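PDB 5BP9: putative methyltransferase protein from Bacteroides fragilis, which binds S-adenosyl-L-homocysteine and is probably an S-adenosylmethionine-dependent methyltransferase. Local coordinates for residues A99-T102 and G103-D107; S41-A45 and E46-M50. All blocks are in the same frame, centred on the assembly; numbering follows the deposited sequence.

Contact 1: residues A99-T102 and G103-D107; sequences AMAT and GTILD
Ala-101 and Ile-105 meet where helix 92-100 gives way to strand 104-108, the strand that opens the Rossmann-type methyltransferase fold and runs among parallel neighbours in its mixed sheet. The packed part is small and apolar. CB of Ala-101 lies 3.9 Å from CD1 of Ile-105, the last carbon of the longer branch. That branch reaches the turn because CG1 sits beside the backbone N and anti to the carbonyl carbon (chi1 -58°), while CG2 takes the place anti to N. CG1 also runs along the chain just before the strand, 3.6 Å from the carbonyl O of Thr-102. Ala-101 is buried, and its single methyl touches both the isoleucine and Thr-163 of strand 161-166; Ile-105, branched and suited to a buried strand, goes on to Leu-119 of helix 114-121 and to Leu-165.

The other side of the turn is loose and open to solvent. The CB of Thr-102 leaves the backbone on the side away from the strand, though it still touches N of Gly-103. Gly-103 follows with a positive phi of 67°, a backbone shape that glycine adopts readily and in which a CB would run into O of Thr-102. No hydrogen bond joins the two segments; polar links to the turn come from elsewhere: O of Thr-102 accepts from OG1 of Thr-163, and O of Ala-101 from NZ of Lys-124. Just after Gly-103, the hydroxyl of buried Thr-104 is hydrogen-bonded through OG1 to OE2 of Glu-125.

Contact 2: residues S41-A45 and E46-M50; sequences SLLPA and EKDPM
The backbone N of Lys-47 donates to the carbonyl O of Pro-44 over 2.9 Å, at an N-H...O angle of 153°, with the nitrogen standing above the carbonyl plane. A weak second bond, from N of Asp-48 to O of Ala-45 at 3.3 Å, continues the turn. Proline, which has no N-H to offer, suits its entrance. Two longer side chains meet its ring from the same side: the carboxylate carbon CD of Glu-46 folds back to 3.5 Å from CB of Pro-44, and CB of Lys-47 lies 4.0 Å from CG of Pro-44. The glutamate gets there because CG stands between the backbone N and carbonyl carbon (chi1 60°) and the chain then bends at chi2. Both charged residues are exposed.

On the buried side, Asp-48 crosses Leu-43 at about a right angle, OD1 lying 3.8 Å from CD1. A chi1 of 179° carries the carboxylate of Asp-48 out opposite the backbone N, where OD1 bonds to N of Gly-51 and OD2 to OG of Ser-132. Pro-49 fits the first helical turn, where backbone N-H groups lack helical acceptors. This is an Asp N-cap on helix 49-60, whose Met-50 lines the S-adenosyl-L-homocysteine pocket.

From the N terminus the chain comes first to contact 2, where the loop 41-45 runs into a tight turn over residues 44-48 that leads into helix 49-60. It then passes through strands 66-69 and 76-78 of the antiparallel sheet and through helix 92-100 before contact 1 closes the short turn into strand 104-108 of the mixed sheet. The two are in series, neither nested nor crossed, with centres 27 Å apart and nearest atoms about 12 Å apart. Contact 2 lies beside the ligand pocket, joining the N-terminal segment to a helix that packs on strand 226-233. In contact 1, the side chain of Ile-105 is about 12 Å from the bound S-adenosyl-L-homocysteine.

Contact 1: residues A99-T102 and G103-D107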
loop_
_atom_site.group_PDB
_atom_site.type_symbol
_atom_site.label_atom_id
_atom_site.label_comp_id
_atom_site.label_asym_id
_atom_site.label_seq_id
_atom_site.Cartn_x
_atom_site.Cartn_y
_atom_site.Cartn_z
ATOM N N ALA A 99 -9.836 -9.541 -8.343
ATOM C CA ALA A 99 -10.501 -10.250 -9.435
ATOM C C ALA A 99 -9.916 -9.929 -10.813
ATOM O O ALA A 99 -9.925 -10.791 -11.719
ATOM C CB ALA A 99 -11.991 -9.960 -9.385
HETATM N N MSE A 100 -9.394 -8.709 -10.961
HETATM C CA MSE A 100 -8.800 -8.225 -12.209
HETATM C C MSE A 100 -7.345 -8.605 -12.385
HETATM O O MSE A 100 -6.826 -8.522 -13.486
HETATM C CB MSE A 100 -8.828 -6.685 -12.251
HETATM C CG MSE A 100 -10.209 -6.181 -12.529
HETATM SE SE MSE A 100 -10.101 -4.251 -12.190
HETATM C CE MSE A 100 -9.071 -3.850 -13.792
ATOM N N ALA A 101 -6.686 -9.012 -11.298
ATOM C CA ALA A 101 -5.275 -9.283 -11.301
ATOM C C ALA A 101 -4.989 -10.557 -12.072
ATOM O O ALA A 101 -5.584 -11.602 -11.794
ATOM C CB ALA A 101 -4.759 -9.406 -9.882
ATOM N N THR A 102 -4.047 -10.465 -13.013
ATOM C CA THR A 102 -3.685 -11.604 -13.841
ATOM C C THR A 102 -2.189 -11.759 -13.978
ATOM O O THR A 102 -1.406 -10.847 -13.695
ATOM C CB THR A 102 -4.315 -11.537 -15.263
ATOM O OG1 THR A 102 -3.761 -10.462 -16.038
ATOM C CG2 THR A 102 -5.811 -11.369 -15.174
ATOM N N GLY A 103 -1.794 -12.936 -14.448
ATOM C CA GLY A 103 -0.382 -13.212 -14.721
ATOM C C GLY A 103 0.447 -13.249 -13.444
ATOM O O GLY A 103 -0.027 -13.622 -12.368
ATOM N N THR A 104 1.689 -12.816 -13.569
ATOM C CA THR A 104 2.577 -12.776 -12.429
ATOM C C THR A 104 2.319 -11.466 -11.694
ATOM O O THR A 104 2.423 -10.387 -12.271
ATOM C CB THR A 104 4.033 -12.888 -12.855
ATOM O OG1 THR A 104 4.214 -14.113 -13.600
ATOM C CG2 THR A 104 4.943 -12.919 -11.631
ATOM N N ILE A 105 1.962 -11.601 -10.424
ATOM C CA ILE A 105 1.449 -10.469 -9.632
ATOM C C ILE A 105 2.426 -10.094 -8.513
ATOM O O ILE A 105 2.939 -10.980 -7.819
ATOM C CB ILE A 105 0.079 -10.804 -9.019
ATOM C CG1 ILE A 105 -0.915 -11.157 -10.139
ATOM C CG2 ILE A 105 -0.469 -9.655 -8.177
ATOM C CD1 ILE A 105 -2.005 -12.089 -9.666
ATOM N N LEU A 106 2.650 -8.783 -8.354
ATOM C CA LEU A 106 3.376 -8.243 -7.199
ATOM C C LEU A 106 2.393 -7.596 -6.226
ATOM O O LEU A 106 1.680 -6.641 -6.598
ATOM C CB LEU A 106 4.412 -7.186 -7.642
ATOM C CG LEU A 106 5.222 -6.550 -6.504
ATOM C CD1 LEU A 106 6.042 -7.602 -5.763
ATOM C CD2 LEU A 106 6.106 -5.443 -7.055
ATOM N N ASP A 107 2.367 -8.108 -5.005
ATOM C CA ASP A 107 1.587 -7.527 -3.903
ATOM C C ASP A 107 2.514 -6.620 -3.074
ATOM O O ASP A 107 3.315 -7.105 -2.262
ATOM C CB ASP A 107 0.979 -8.676 -3.075
ATOM C CG ASP A 107 0.088 -8.219 -1.972
ATOM O OD1 ASP A 107 -0.156 -7.011 -1.819
ATOM O OD2 ASP A 107 -0.372 -9.122 -1.227
#

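Contact 2: residues S41-A45 and E46-M50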
loop_
_atom_site.group_PDB
_atom_site.type_symbol
_atom_site.label_atom_id
_atom_site.label_comp_id
_atom_site.label_asym_id
_atom_site.label_seq_id
_atom_site.Cartn_x
_atom_site.Cartn_y
_atom_site.Cartn_z
ATOM N N SER A 41 15.861 1.217 2.622
ATOM C CA SER A 41 15.582 1.121 4.056
ATOM C C SER A 41 14.487 0.088 4.404
ATOM O O SER A 41 13.435 -0.001 3.748
ATOM C CB SER A 41 15.215 2.490 4.634
ATOM O OG SER A 41 14.122 3.059 3.928
ATOM N N LEU A 42 14.774 -0.688 5.446
ATOM C CA LEU A 42 13.864 -1.661 6.025
ATOM C C LEU A 42 13.566 -1.248 7.464
ATOM O O LEU A 42 14.323 -0.440 8.065
ATOM C CB LEU A 42 14.509 -3.049 6.004
ATOM C CG LEU A 42 14.902 -3.596 4.624
ATOM C CD1 LEU A 42 15.602 -4.927 4.765
ATOM C CD2 LEU A 42 13.660 -3.717 3.744
ATOM N N LEU A 43 12.478 -1.761 8.025
ATOM C CA LEU A 43 12.174 -1.467 9.437
ATOM C C LEU A 43 12.909 -2.451 10.346
ATOM O O LEU A 43 12.848 -3.634 10.134
ATOM C CB LEU A 43 10.679 -1.569 9.734
ATOM C CG LEU A 43 9.747 -0.771 8.847
ATOM C CD1 LEU A 43 8.310 -0.996 9.275
ATOM C CD2 LEU A 43 10.075 0.711 8.873
ATOM N N PRO A 44 13.599 -1.919 11.388
ATOM C CA PRO A 44 14.100 -2.850 12.399
ATOM C C PRO A 44 12.936 -3.404 13.205
ATOM O O PRO A 44 11.986 -2.692 13.426
ATOM C CB PRO A 44 15.013 -2.002 13.291
ATOM C CG PRO A 44 14.742 -0.596 12.972
ATOM C CD PRO A 44 13.911 -0.505 11.716
ATOM N N ALA A 45 13.009 -4.668 13.620
ATOM C CA ALA A 45 11.914 -5.306 14.360
ATOM C C ALA A 45 11.552 -4.545 15.637
ATOM O O ALA A 45 10.382 -4.489 16.016
ATOM C CB ALA A 45 12.266 -6.750 14.685
ATOM N N GLU A 46 12.550 -3.937 16.266
ATOM C CA GLU A 46 12.348 -3.147 17.477
ATOM C C GLU A 46 11.592 -1.834 17.243
ATOM O O GLU A 46 11.142 -1.216 18.205
ATOM C CB GLU A 46 13.698 -2.864 18.176
ATOM C CG GLU A 46 14.728 -2.079 17.355
ATOM C CD GLU A 46 15.762 -2.935 16.617
ATOM O OE1 GLU A 46 16.896 -2.419 16.417
ATOM O OE2 GLU A 46 15.444 -4.091 16.209
ATOM N N LYS A 47 11.464 -1.420 15.970
ATOM C CA LYS A 47 10.721 -0.211 15.591
ATOM C C LYS A 47 9.681 -0.573 14.511
ATOM O O LYS A 47 9.436 0.203 13.573
ATOM C CB LYS A 47 11.664 0.912 15.121
ATOM C CG LYS A 47 12.652 1.377 16.175
ATOM C CD LYS A 47 13.625 2.405 15.615
ATOM C CE LYS A 47 14.630 2.818 16.681
ATOM N NZ LYS A 47 15.777 3.600 16.153
ATOM N N ASP A 48 9.039 -1.733 14.678
ATOM C CA ASP A 48 8.064 -2.256 13.710
ATOM C C ASP A 48 6.728 -2.497 14.415
ATOM O O ASP A 48 6.338 -3.653 14.696
ATOM C CB ASP A 48 8.586 -3.545 13.071
ATOM C CG ASP A 48 7.615 -4.150 12.074
ATOM O OD1 ASP A 48 6.625 -3.461 11.653
ATOM O OD2 ASP A 48 7.836 -5.333 11.744
ATOM N N PRO A 49 6.008 -1.410 14.709
ATOM C CA PRO A 49 4.761 -1.582 15.489
ATOM C C PRO A 49 3.657 -2.370 14.775
ATOM O O PRO A 49 2.993 -3.180 15.418
ATOM C CB PRO A 49 4.312 -0.136 15.743
ATOM C CG PRO A 49 4.981 0.649 14.632
ATOM C CD PRO A 49 6.308 0.012 14.449
HETATM N N MSE A 50 3.461 -2.123 13.463
HETATM C CA MSE A 50 2.403 -2.856 12.750
HETATM C C MSE A 50 2.754 -4.333 12.641
HETATM O O MSE A 50 1.884 -5.203 12.863
HETATM C CB MSE A 50 2.099 -2.227 11.404
HETATM C CG MSE A 50 1.002 -2.956 10.646
HETATM SE SE MSE A 50 0.576 -2.097 8.931
HETATM C CE MSE A 50 -0.859 -0.926 9.537
#